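Local coordinates for protein mannan endo-1,4-beta-mannosidase (Mytilus edulis, PDB 2C0H) that hydrolyses internal beta-1,4 linkages in the backbones of mannans, probably by a double-displacement mechanism with one acidic residue as proton donor and another as nucleophile, at residues Pro177-Arg182 with Ser197-Gly202; Ser304-Phe309 with Met337-Ser342; Arg33-Asn38 with Ser45-Thr50; Ser61-Leu66 with Ile160-Glu165; Arg4-Val7 with Leu12-Asn15. The protein carries 3 engineered substitutions. One frame throughout, in Å; residues are numbered along the deposited sequence.

Interaction 1 of 5, residues Pro177-Arg182 with Ser197-Gly202; sequences PCFDTR and SAQEIG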
# COMPACT_ATOMS: atom_id res chain seq x y z
N PRO A 177 4.95 -17.09 18.20
CA PRO A 177 5.89 -17.07 17.08
C PRO A 177 5.79 -15.88 16.13
O PRO A 177 6.82 -15.36 15.70
CB PRO A 177 5.57 -18.37 16.33
CG PRO A 177 5.04 -19.27 17.35
CD PRO A 177 4.25 -18.38 18.28
N CYS A 178 4.58 -15.44 15.80
CA CYS A 178 4.42 -14.35 14.82
C CYS A 178 4.87 -12.98 15.35
O CYS A 178 5.09 -12.07 14.55
CB CYS A 178 2.99 -14.29 14.27
SG CYS A 178 1.70 -14.04 15.51
N PHE A 179 5.00 -12.84 16.67
CA PHE A 179 5.55 -11.60 17.26
C PHE A 179 7.06 -11.65 17.50
O PHE A 179 7.65 -10.65 17.91
CB PHE A 179 4.87 -11.24 18.58
CG PHE A 179 3.38 -11.05 18.49
CD1 PHE A 179 2.78 -10.56 17.33
CD2 PHE A 179 2.57 -11.32 19.58
CE1 PHE A 179 1.40 -10.38 17.26
CE2 PHE A 179 1.20 -11.14 19.52
CZ PHE A 179 0.62 -10.68 18.37
N ASP A 180 7.68 -12.80 17.24
CA ASP A 180 9.12 -12.98 17.44
C ASP A 180 9.85 -12.29 16.29
O ASP A 180 9.52 -12.54 15.13
CB ASP A 180 9.44 -14.49 17.48
CG ASP A 180 10.85 -14.79 17.97
OD1 ASP A 180 11.00 -15.37 19.08
OD2 ASP A 180 11.82 -14.50 17.24
N THR A 181 10.81 -11.43 16.59
CA THR A 181 11.53 -10.70 15.54
C THR A 181 13.02 -11.04 15.49
O THR A 181 13.81 -10.27 14.92
CB THR A 181 11.33 -9.17 15.66
OG1 THR A 181 11.84 -8.72 16.92
CG2 THR A 181 9.86 -8.79 15.55
N ARG A 182 13.42 -12.19 16.03
CA ARG A 182 14.84 -12.60 16.01
C ARG A 182 15.33 -12.78 14.59
O ARG A 182 16.50 -12.49 14.29
CB ARG A 182 15.08 -13.87 16.84
CG ARG A 182 15.05 -13.62 18.32
CD ARG A 182 15.34 -14.86 19.12
NE ARG A 182 14.27 -15.85 19.00
CZ ARG A 182 14.33 -16.97 18.27
NH1 ARG A 182 15.41 -17.28 17.55
NH2 ARG A 182 13.28 -17.79 18.25
N SER A 197 6.81 -2.46 19.00
CA SER A 197 6.84 -3.91 18.97
C SER A 197 6.02 -4.44 17.79
O SER A 197 5.18 -3.74 17.25
CB SER A 197 6.28 -4.49 20.26
OG SER A 197 4.92 -4.15 20.42
N ALA A 198 6.27 -5.69 17.41
CA ALA A 198 5.46 -6.35 16.39
C ALA A 198 3.98 -6.32 16.75
O ALA A 198 3.14 -6.08 15.89
CB ALA A 198 5.92 -7.78 16.17
N GLN A 199 3.66 -6.54 18.03
CA GLN A 199 2.26 -6.48 18.46
C GLN A 199 1.62 -5.08 18.29
O GLN A 199 0.44 -4.96 17.93
CB GLN A 199 2.12 -6.99 19.89
CG GLN A 199 0.66 -7.05 20.37
CD GLN A 199 0.18 -5.79 21.07
OE1 GLN A 199 0.96 -5.08 21.72
NE2 GLN A 199 -1.12 -5.51 20.97
N GLU A 200 2.37 -4.02 18.54
CA GLU A 200 1.84 -2.65 18.36
C GLU A 200 1.51 -2.34 16.90
O GLU A 200 0.46 -1.78 16.58
CB GLU A 200 2.83 -1.61 18.91
CG GLU A 200 2.80 -1.51 20.43
CD GLU A 200 3.86 -0.57 20.97
OE1 GLU A 200 5.04 -0.70 20.56
OE2 GLU A 200 3.52 0.28 21.84
N ILE A 201 2.40 -2.74 16.00
CA ILE A 201 2.16 -2.56 14.58
C ILE A 201 0.95 -3.38 14.14
O ILE A 201 0.10 -2.89 13.40
CB ILE A 201 3.41 -2.96 13.77
CG1 ILE A 201 4.50 -1.91 14.01
CG2 ILE A 201 3.07 -3.11 12.29
CD1 ILE A 201 5.88 -2.32 13.58
N GLY A 202 0.86 -4.62 14.60
CA GLY A 202 -0.28 -5.47 14.27
C GLY A 202 -1.61 -4.89 14.72
O GLY A 202 -2.60 -4.93 13.99
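F179 lays one face of its ring against Q199, whose CB stands 4.1 Å from the ring centroid and only 5° off its normal, a CH-pi contact almost over the centre. The opposite face has C178 SG near its rim, so the ring is filled in from both faces. Beside it the packing closes on A198: its CB lies 3.8 Å from F179 O and 4.1 Å from T181 CG2. With T181 CG2 anti to its own carbonyl carbon, the methyl faces the alanine, while OG1 turns to the backbone of K169 and E172. No hydrogen bond joins the two segments; the grip is apolar. In contrast to the buried A198 and T181, on the looser side Q199, like F179 only partly buried, bends at chi2 (-92°) and carries its amide away from the ring, where NE2 is bonded to A249 O. S197 and E200 pair reciprocally: S197 OG accepts from E200 N at 3.2 Å, and E200 OE1 accepts from S197 N through its anti lone pair at 2.9 Å. This capping box opens helix 198-215, against which the long loop following strand 155-162 of the TIM barrel is packed.

Interaction 2 of 5, residues Ser304-Phe309 with Met337-Ser342; sequences SSESMF and MQHLKS. Unlike the reference sequence in segment 337-342: M337 (reference Ile).
F309 meets M337 and L340 at different parts of its ring. Over one face, offset toward the rim, sits the backbone N of M337, 3.8 Å from F309 CE2, while the side chain of M337 reaches the far end of the ring, its CG 3.9 Å from F309 CZ. L340 comes instead to the ring edge, near the ring plane, with CD1 3.9 Å from F309 CD1. M337 occupies a substituted position, isoleucine in the reference sequence, so its fit need not reflect the natural side chain. Nearer the surface, E306 crosses H339 at about a right angle: E306 CB lies over one face of the imidazole toward its rim, and E306 CG is 4.1 Å from H339 CB. H339 has CG anti to the backbone N (chi1 -173°), which swings the ring against the first turn of helix 305-314. The E306 chain bends at chi2, leading its carboxylate away from that ring into a salt bridge with R335, one turn earlier on the histidine's own helix. Further out, S304 caps helix 305-314, its OG accepting from S307 N at 3.0 Å. The contact thus packs helix 305-314 against the end of helix 330-339, the last two helices of the barrel; F309 reaches inward to A320 and T322 of strand 319-322, M337 and L340 touch strand 17-25, and F295 meets the F309 ring edge-to-face.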
# COMPACT_ATOMS: atom_id res chain seq x y z
N SER A 304 15.68 -5.96 -16.94
CA SER A 304 14.98 -4.84 -17.58
C SER A 304 13.61 -4.61 -16.92
O SER A 304 13.09 -5.53 -16.29
CB SER A 304 14.75 -5.09 -19.08
OG SER A 304 13.81 -6.14 -19.31
N SER A 305 13.07 -3.39 -17.06
CA SER A 305 11.69 -3.09 -16.59
C SER A 305 10.69 -4.08 -17.18
O SER A 305 9.81 -4.57 -16.48
CB SER A 305 11.26 -1.65 -16.92
OG SER A 305 11.98 -0.70 -16.16
N GLU A 306 10.83 -4.38 -18.46
CA GLU A 306 9.97 -5.37 -19.12
C GLU A 306 10.03 -6.74 -18.43
O GLU A 306 8.98 -7.38 -18.21
CB GLU A 306 10.37 -5.53 -20.59
CG GLU A 306 10.14 -4.32 -21.44
CD GLU A 306 11.37 -3.46 -21.61
OE1 GLU A 306 12.18 -3.35 -20.65
OE2 GLU A 306 11.52 -2.88 -22.72
N SER A 307 11.24 -7.22 -18.12
CA SER A 307 11.44 -8.52 -17.45
C SER A 307 10.85 -8.55 -16.05
O SER A 307 10.33 -9.58 -15.64
CB SER A 307 12.92 -8.88 -17.37
OG SER A 307 13.41 -9.26 -18.67
N MET A 308 10.92 -7.43 -15.35
CA MET A 308 10.38 -7.36 -13.99
C MET A 308 8.83 -7.40 -14.05
O MET A 308 8.21 -8.16 -13.29
CB MET A 308 10.90 -6.11 -13.28
CG MET A 308 12.43 -6.11 -13.10
SD MET A 308 13.13 -4.66 -12.30
CE MET A 308 13.06 -5.20 -10.61
N PHE A 309 8.21 -6.63 -14.93
CA PHE A 309 6.73 -6.70 -15.13
C PHE A 309 6.34 -8.12 -15.59
O PHE A 309 5.35 -8.69 -15.11
CB PHE A 309 6.23 -5.63 -16.11
CG PHE A 309 5.96 -4.29 -15.46
CD1 PHE A 309 4.69 -3.99 -14.98
CD2 PHE A 309 6.93 -3.33 -15.39
CE1 PHE A 309 4.43 -2.77 -14.39
CE2 PHE A 309 6.67 -2.08 -14.84
CZ PHE A 309 5.40 -1.80 -14.33
N MET A 337 5.38 -0.93 -18.17
CA MET A 337 3.90 -1.02 -18.22
C MET A 337 3.41 -1.40 -19.60
O MET A 337 2.52 -2.22 -19.76
CB MET A 337 3.25 0.33 -17.88
CG MET A 337 3.25 0.72 -16.48
SD MET A 337 2.56 2.39 -16.39
CE MET A 337 3.78 3.05 -15.25
N GLN A 338 3.98 -0.76 -20.60
CA GLN A 338 3.59 -0.96 -21.99
C GLN A 338 3.72 -2.42 -22.44
O GLN A 338 2.96 -2.88 -23.31
CB GLN A 338 4.45 -0.04 -22.84
CG GLN A 338 4.04 0.12 -24.26
CD GLN A 338 4.97 1.08 -24.97
OE1 GLN A 338 4.53 2.04 -25.60
NE2 GLN A 338 6.27 0.85 -24.82
N HIS A 339 4.68 -3.13 -21.84
CA HIS A 339 4.93 -4.54 -22.16
C HIS A 339 3.71 -5.40 -21.87
O HIS A 339 3.45 -6.37 -22.56
CB HIS A 339 6.15 -5.10 -21.41
CG HIS A 339 6.53 -6.48 -21.85
ND1 HIS A 339 6.97 -6.75 -23.12
CD2 HIS A 339 6.50 -7.67 -21.20
CE1 HIS A 339 7.21 -8.05 -23.24
NE2 HIS A 339 6.93 -8.63 -22.08
N LEU A 340 2.93 -5.03 -20.86
CA LEU A 340 1.74 -5.81 -20.51
C LEU A 340 0.44 -5.31 -21.14
O LEU A 340 -0.61 -5.95 -20.96
CB LEU A 340 1.57 -5.83 -18.98
CG LEU A 340 2.70 -6.41 -18.15
CD1 LEU A 340 2.25 -6.47 -16.68
CD2 LEU A 340 3.13 -7.79 -18.61
N LYS A 341 0.48 -4.20 -21.88
CA LYS A 341 -0.73 -3.49 -22.29
C LYS A 341 -1.81 -4.40 -22.90
O LYS A 341 -2.97 -4.35 -22.48
CB LYS A 341 -0.41 -2.33 -23.26
CG LYS A 341 -1.63 -1.54 -23.67
CD LYS A 341 -1.33 -0.58 -24.82
CE LYS A 341 -0.62 0.65 -24.39
NZ LYS A 341 -0.59 1.63 -25.51
N SER A 342 -1.43 -5.25 -23.86
CA SER A 342 -2.42 -6.08 -24.56
C SER A 342 -2.61 -7.49 -23.99
O SER A 342 -3.29 -8.32 -24.60
CB SER A 342 -2.05 -6.17 -26.04
OG SER A 342 -2.23 -4.91 -26.67

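Interaction 3 of 5, residues Arg33-Asn38 with Ser45-Thr50; sequences RDFGHN and STFEST
D34 and F47 approach across a wide backbone gap, 9.8 Å between their CA atoms, with an irregular loop on one side and a helix on the other. In TIM-barrel terms this is the loop after strand 17-25 folding back on the helix it leads into, 40-56, and side chains alone span the distance. F47 does the reaching: its CG is anti to the carbonyl carbon (chi1 -82°), and the far end of the ring comes up against two consecutive loop residues. D34 meets that ring at its edge, CG 3.8 Å from F47 CZ, with the carboxylate plane turned 78° from the ring. Toward F47 the aspartate offers mainly CB and CG, while its oxygens are engaged by the loop: OD1 accepts from N30 N and OD2 from V29 N. Without the carboxylate, as with an alanine here, those two backbone N-H groups would probably lose their acceptors and a gap would open beside the end of F47. F35 completes the cluster obliquely, ring centroids 5.5 Å apart and planes at 44°. Both phenylalanines rest on V64 of strand 61-68, F35 also on L89 and M93 of helix 89-102, and the F47 ring meets that of Y96. At the meeting point a single atom, F47 CZ, touches both loop residues, lying 3.9 Å from F35 CZ.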
# COMPACT_ATOMS: atom_id res chain seq x y z
N ARG A 33 1.15 17.12 1.39
CA ARG A 33 0.36 18.34 1.22
C ARG A 33 -0.31 18.36 -0.17
O ARG A 33 -0.32 19.38 -0.86
CB ARG A 33 1.27 19.56 1.42
CG ARG A 33 1.85 19.67 2.80
CD ARG A 33 2.73 20.91 2.97
NE ARG A 33 3.50 20.82 4.21
CZ ARG A 33 3.07 21.19 5.42
NH1 ARG A 33 1.84 21.68 5.61
NH2 ARG A 33 3.88 21.05 6.47
N ASP A 34 -0.91 17.23 -0.56
CA ASP A 34 -1.53 17.11 -1.88
C ASP A 34 -3.06 17.20 -1.89
O ASP A 34 -3.66 17.48 -2.93
CB ASP A 34 -1.09 15.80 -2.54
CG ASP A 34 0.29 15.87 -3.16
OD1 ASP A 34 0.57 16.90 -3.82
OD2 ASP A 34 1.06 14.91 -3.04
N PHE A 35 -3.71 16.92 -0.75
CA PHE A 35 -5.16 16.89 -0.65
C PHE A 35 -5.61 17.61 0.62
O PHE A 35 -4.91 17.54 1.63
CB PHE A 35 -5.66 15.43 -0.63
CG PHE A 35 -5.26 14.63 -1.84
CD1 PHE A 35 -6.03 14.65 -2.99
CD2 PHE A 35 -4.08 13.92 -1.85
CE1 PHE A 35 -5.65 13.93 -4.11
CE2 PHE A 35 -3.69 13.20 -2.98
CZ PHE A 35 -4.48 13.22 -4.10
N GLY A 36 -6.75 18.28 0.55
CA GLY A 36 -7.24 19.12 1.64
C GLY A 36 -6.64 20.51 1.57
O GLY A 36 -5.62 20.72 0.93
N HIS A 37 -7.30 21.47 2.22
CA HIS A 37 -6.83 22.86 2.21
C HIS A 37 -6.62 23.40 0.79
O HIS A 37 -5.69 24.17 0.53
CB HIS A 37 -5.56 23.00 3.07
CG HIS A 37 -5.72 22.46 4.46
ND1 HIS A 37 -6.50 23.09 5.41
CD2 HIS A 37 -5.23 21.35 5.06
CE1 HIS A 37 -6.48 22.39 6.53
NE2 HIS A 37 -5.71 21.34 6.35
N ASN A 38 -7.50 22.98 -0.13
CA ASN A 38 -7.45 23.41 -1.53
C ASN A 38 -6.10 23.10 -2.18
O ASN A 38 -5.67 23.82 -3.08
CB ASN A 38 -7.78 24.90 -1.63
CG ASN A 38 -9.20 25.22 -1.20
OD1 ASN A 38 -10.17 24.84 -1.87
ND2 ASN A 38 -9.35 25.91 -0.08
N SER A 45 -2.36 19.69 -12.34
CA SER A 45 -1.74 19.50 -13.66
C SER A 45 -0.75 18.30 -13.72
O SER A 45 -0.71 17.58 -14.73
CB SER A 45 -1.10 20.80 -14.15
OG SER A 45 -0.06 21.20 -13.29
N THR A 46 0.02 18.08 -12.65
CA THR A 46 0.96 16.95 -12.56
C THR A 46 0.21 15.64 -12.37
O THR A 46 0.52 14.64 -13.01
CB THR A 46 1.97 17.13 -11.39
OG1 THR A 46 2.69 18.37 -11.57
CG2 THR A 46 2.94 15.98 -11.32
N PHE A 47 -0.77 15.63 -11.48
CA PHE A 47 -1.57 14.44 -11.30
C PHE A 47 -2.23 14.03 -12.65
O PHE A 47 -2.22 12.85 -13.02
CB PHE A 47 -2.64 14.67 -10.22
CG PHE A 47 -2.16 14.49 -8.79
CD1 PHE A 47 -1.74 13.25 -8.30
CD2 PHE A 47 -2.17 15.58 -7.91
CE1 PHE A 47 -1.35 13.11 -6.98
CE2 PHE A 47 -1.75 15.43 -6.59
CZ PHE A 47 -1.36 14.21 -6.13
N GLU A 48 -2.76 15.00 -13.38
CA GLU A 48 -3.49 14.74 -14.64
C GLU A 48 -2.55 14.30 -15.76
O GLU A 48 -2.88 13.40 -16.54
CB GLU A 48 -4.31 15.96 -15.09
CG GLU A 48 -4.84 15.91 -16.52
CD GLU A 48 -5.82 14.77 -16.79
OE1 GLU A 48 -6.53 14.34 -15.85
OE2 GLU A 48 -5.88 14.32 -17.96
N SER A 49 -1.37 14.91 -15.84
CA SER A 49 -0.43 14.50 -16.88
C SER A 49 0.07 13.07 -16.62
O SER A 49 0.31 12.32 -17.56
CB SER A 49 0.73 15.49 -17.02
OG SER A 49 1.54 15.53 -15.88
N THR A 50 0.23 12.71 -15.34
CA THR A 50 0.66 11.35 -14.98
C THR A 50 -0.40 10.34 -15.42
O THR A 50 -0.06 9.28 -15.96
CB THR A 50 0.95 11.22 -13.46
OG1 THR A 50 2.05 12.06 -13.10
CG2 THR A 50 1.29 9.81 -13.08

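Interaction 4 of 5, residues Ser61-Leu66 with Ile160-Glu165; sequences SVRVWL and IMNEPE
R63 reaches across the barrel interior to N162, its chain extended from CG to NE, and NH2 donates to N162 OD1 at 2.9 Å in a nearly straight bond (173°). The acceptor lies in the guanidinium plane, though the donor is tilted 22° from the carbonyl plane of the amide. Further bonds fix the guanidinium: NH2 also forms a salt bridge with D159, and NH1 a hydrogen bond with N25 OD1 and a salt bridge with E294, the probable nucleophile. Two residues on, W65 sets its six-membered ring obliquely against the amide, CZ2 3.4 Å from N162 CG and CH2 3.4 Å from N162 ND2, while N162 CB lies over one face toward the rim; its NE1 sits over a face of the R63 guanidinium. The amide is thus fixed by R63 at one end and, through ND2, by N113 OD1 at the other. A leucine in its place would probably leave R63 NH2 and N113 OD1 each missing a partner. Both W65 and N162 probably bind substrate, as in related enzymes, and the probable proton donor E163 follows directly. Strand 106-113 lies between strands 61-68 and 155-162 in the sheet, while H263 of strand 260-263 touches both R63 and N162.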
# COMPACT_ATOMS: atom_id res chain seq x y z
N SER A 61 -3.41 1.59 -12.72
CA SER A 61 -3.48 1.93 -11.30
C SER A 61 -2.33 2.79 -10.82
O SER A 61 -1.21 2.69 -11.33
CB SER A 61 -3.60 0.67 -10.43
OG SER A 61 -2.70 -0.33 -10.82
N VAL A 62 -2.62 3.61 -9.81
CA VAL A 62 -1.65 4.53 -9.21
C VAL A 62 -1.77 4.42 -7.69
O VAL A 62 -2.90 4.40 -7.18
CB VAL A 62 -1.90 6.01 -9.63
CG1 VAL A 62 -0.90 6.94 -8.98
CG2 VAL A 62 -1.83 6.17 -11.12
N ARG A 63 -0.63 4.36 -7.00
CA ARG A 63 -0.56 4.45 -5.54
C ARG A 63 -0.13 5.87 -5.16
O ARG A 63 0.89 6.39 -5.66
CB ARG A 63 0.42 3.39 -4.99
CG ARG A 63 0.70 3.39 -3.48
CD ARG A 63 1.51 2.13 -3.10
NE ARG A 63 1.84 1.97 -1.67
CZ ARG A 63 3.03 2.09 -1.10
NH1 ARG A 63 4.12 2.40 -1.80
NH2 ARG A 63 3.16 1.89 0.20
N VAL A 64 -0.89 6.49 -4.27
CA VAL A 64 -0.62 7.86 -3.83
C VAL A 64 -0.66 7.95 -2.31
O VAL A 64 -1.49 7.31 -1.69
CB VAL A 64 -1.60 8.85 -4.46
CG1 VAL A 64 -3.01 8.66 -3.96
CG2 VAL A 64 -1.17 10.28 -4.24
N TRP A 65 0.25 8.71 -1.72
CA TRP A 65 0.34 8.85 -0.26
C TRP A 65 -0.48 10.05 0.23
O TRP A 65 -0.44 11.14 -0.37
CB TRP A 65 1.80 8.98 0.19
CG TRP A 65 2.69 7.75 -0.03
CD1 TRP A 65 2.38 6.61 -0.75
CD2 TRP A 65 4.02 7.58 0.43
NE1 TRP A 65 3.44 5.75 -0.73
CE2 TRP A 65 4.47 6.32 -0.03
CE3 TRP A 65 4.88 8.38 1.19
CZ2 TRP A 65 5.76 5.84 0.28
CZ3 TRP A 65 6.15 7.90 1.49
CH2 TRP A 65 6.57 6.64 1.03
N LEU A 66 -1.22 9.86 1.33
CA LEU A 66 -2.19 10.82 1.83
C LEU A 66 -1.69 11.57 3.09
O LEU A 66 -1.10 12.64 2.97
CB LEU A 66 -3.55 10.11 2.05
CG LEU A 66 -4.75 11.04 2.30
CD1 LEU A 66 -5.15 11.82 1.07
CD2 LEU A 66 -5.95 10.22 2.76
N ILE A 160 -2.84 0.85 4.53
CA ILE A 160 -2.78 1.45 5.87
C ILE A 160 -1.45 2.14 6.15
O ILE A 160 -1.43 3.19 6.77
CB ILE A 160 -3.03 0.44 6.99
CG1 ILE A 160 -4.36 -0.28 6.79
CG2 ILE A 160 -2.98 1.12 8.35
CD1 ILE A 160 -5.53 0.58 6.60
N MET A 161 -0.34 1.55 5.75
CA MET A 161 0.96 2.14 6.09
C MET A 161 2.03 1.68 5.14
O MET A 161 2.07 0.51 4.78
CB MET A 161 1.38 1.78 7.51
CG MET A 161 2.56 2.61 8.02
SD MET A 161 2.87 2.28 9.77
CE MET A 161 3.37 3.88 10.36
N ASN A 162 2.88 2.60 4.73
CA ASN A 162 4.10 2.26 4.03
C ASN A 162 5.21 1.83 5.01
O ASN A 162 5.59 2.59 5.90
CB ASN A 162 4.56 3.47 3.22
CG ASN A 162 5.78 3.17 2.41
OD1 ASN A 162 5.70 2.36 1.51
ND2 ASN A 162 6.91 3.74 2.78
N GLU A 163 5.72 0.62 4.82
CA GLU A 163 6.88 0.08 5.54
C GLU A 163 6.89 0.27 7.05
O GLU A 163 7.77 0.93 7.61
CB GLU A 163 8.18 0.61 4.90
CG GLU A 163 8.20 0.31 3.41
CD GLU A 163 9.51 0.64 2.73
OE1 GLU A 163 10.36 1.29 3.36
OE2 GLU A 163 9.68 0.23 1.55
N PRO A 164 5.92 -0.36 7.74
CA PRO A 164 5.97 -0.28 9.21
C PRO A 164 7.27 -0.80 9.85
O PRO A 164 7.63 -0.40 10.97
CB PRO A 164 4.81 -1.18 9.65
CG PRO A 164 4.03 -1.48 8.46
CD PRO A 164 4.83 -1.20 7.24
N GLU A 165 7.98 -1.69 9.16
CA GLU A 165 9.21 -2.29 9.67
C GLU A 165 10.35 -1.28 9.80
O GLU A 165 11.37 -1.57 10.42
CB GLU A 165 9.63 -3.46 8.82
CG GLU A 165 8.51 -4.51 8.62
CD GLU A 165 7.62 -4.25 7.40
OE1 GLU A 165 7.75 -3.19 6.72
OE2 GLU A 165 6.76 -5.11 7.13

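Interaction 5 of 5, residues Arg4-Val7 with Leu12-Asn15; sequences RLSV and LNYN
A chi1 of -163° swings the Y14 ring opposite its own amide nitrogen, and R4 sets CG opposite its carbonyl carbon (chi1 -69°); together these lay the two side chains side by side, pointing the same way. The ring lies against the backbone just before strand 5-8, R4 C over one face toward the rim, and the arginine chain follows its far end, with R4 CD 3.3 Å from Y14 OH. That hydroxyl is hydrogen-bonded to L353 O at the C terminus, and the arginine chain bends at chi3, its NH2 making a weak bond to K150 O. The strands themselves form an antiparallel beta hairpin. S6 and N13 form a hydrogen-bonded pair: S6 N donates to N13 O at 2.9 Å, and N13 N to S6 O at 2.8 Å and 176°. Beyond them N15 N donates to R4 O at 3.1 Å, an oxygen that also receives a CA-H...O contact from Y14. L5 with Y14 and V7 with L12 are non-hydrogen-bonded pairs, and on their shared face V7 CG2 meets L12 CD2 at 3.8 Å. On the other face a water bridges S6 and N13, 2.7 Å from S6 OG and donating to N13 OD1 at 2.9 Å. Away from the substrate site, the hairpin is extended by strand 17-25 pairing with strand 11-14: L12 and Y14 pack on I19, while L5 and V7 touch M220 and F351 meets the tyrosine ring.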
# COMPACT_ATOMS: atom_id res chain seq x y z
N ARG A 4 -17.20 -4.28 -8.07
CA ARG A 4 -16.14 -3.86 -8.99
C ARG A 4 -14.86 -4.68 -8.71
O ARG A 4 -14.78 -5.81 -9.18
CB ARG A 4 -15.98 -2.33 -8.90
CG ARG A 4 -17.19 -1.59 -9.48
CD ARG A 4 -17.01 -0.08 -9.57
NE ARG A 4 -17.47 0.60 -8.36
CZ ARG A 4 -16.73 0.90 -7.30
NH1 ARG A 4 -15.45 0.58 -7.25
NH2 ARG A 4 -17.28 1.52 -6.27
N LEU A 5 -13.90 -4.16 -7.94
CA LEU A 5 -12.69 -4.90 -7.60
C LEU A 5 -12.97 -5.89 -6.44
O LEU A 5 -13.57 -5.50 -5.42
CB LEU A 5 -11.57 -3.92 -7.24
CG LEU A 5 -10.14 -4.44 -7.16
CD1 LEU A 5 -9.69 -5.07 -8.46
CD2 LEU A 5 -9.23 -3.30 -6.81
N SER A 6 -12.55 -7.14 -6.59
CA SER A 6 -12.71 -8.18 -5.55
C SER A 6 -11.56 -9.19 -5.53
O SER A 6 -10.75 -9.22 -6.45
CB SER A 6 -14.05 -8.92 -5.72
OG SER A 6 -14.11 -9.63 -6.94
N VAL A 7 -11.51 -10.02 -4.48
CA VAL A 7 -10.50 -11.08 -4.34
C VAL A 7 -11.16 -12.47 -4.40
O VAL A 7 -12.19 -12.69 -3.74
CB VAL A 7 -9.75 -11.00 -2.98
CG1 VAL A 7 -8.73 -12.15 -2.82
CG2 VAL A 7 -9.07 -9.67 -2.83
N LEU A 12 -6.97 -11.47 -8.06
CA LEU A 12 -7.82 -10.28 -8.08
C LEU A 12 -8.76 -10.31 -9.29
O LEU A 12 -8.37 -10.72 -10.39
CB LEU A 12 -6.97 -8.99 -8.14
CG LEU A 12 -6.17 -8.62 -6.90
CD1 LEU A 12 -5.25 -7.44 -7.18
CD2 LEU A 12 -7.06 -8.28 -5.73
N ASN A 13 -10.01 -9.90 -9.09
CA ASN A 13 -11.00 -9.84 -10.16
C ASN A 13 -11.63 -8.44 -10.27
O ASN A 13 -11.67 -7.70 -9.28
CB ASN A 13 -12.13 -10.87 -9.90
CG ASN A 13 -11.62 -12.30 -9.78
OD1 ASN A 13 -11.98 -13.03 -8.85
ND2 ASN A 13 -10.77 -12.72 -10.71
N TYR A 14 -12.10 -8.08 -11.47
CA TYR A 14 -12.91 -6.88 -11.71
C TYR A 14 -14.18 -7.24 -12.51
O TYR A 14 -14.09 -7.83 -13.57
CB TYR A 14 -12.12 -5.74 -12.41
CG TYR A 14 -12.80 -4.38 -12.30
CD1 TYR A 14 -12.45 -3.49 -11.29
CD2 TYR A 14 -13.81 -4.00 -13.18
CE1 TYR A 14 -13.07 -2.25 -11.16
CE2 TYR A 14 -14.45 -2.75 -13.06
CZ TYR A 14 -14.06 -1.89 -12.04
OH TYR A 14 -14.68 -0.66 -11.88
N ASN A 15 -15.36 -6.89 -11.98
CA ASN A 15 -16.63 -7.34 -12.56
C ASN A 15 -16.62 -8.86 -12.85
O ASN A 15 -17.18 -9.32 -13.85
CB ASN A 15 -16.99 -6.53 -13.82
CG ASN A 15 -18.46 -6.68 -14.22
OD1 ASN A 15 -19.35 -6.76 -13.36
ND2 ASN A 15 -18.73 -6.70 -15.52
O HOH W 1 -14.05 -12.32 -6.93

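From the N terminus the five contacts follow one another in series, none nesting or crossing. Interaction 5 closes a tight hairpin that leads into strand 17-25. Interaction 3 folds the end of the loop after that strand back on helix 40-56, closing a short span that is mostly the helix's first turns; F35 also reaches L66 of the next strand, tying it to interaction 4, with the two centres about 17 Å apart. Interaction 4 joins strands 61-68 and 155-162 over 94 residues, at the centre of the barrel. Interaction 1 then closes the loop before helix 198-215, where I201 touches P164 of interaction 4. Interaction 2 ties the last two helices together, across the chain's centre from interaction 1.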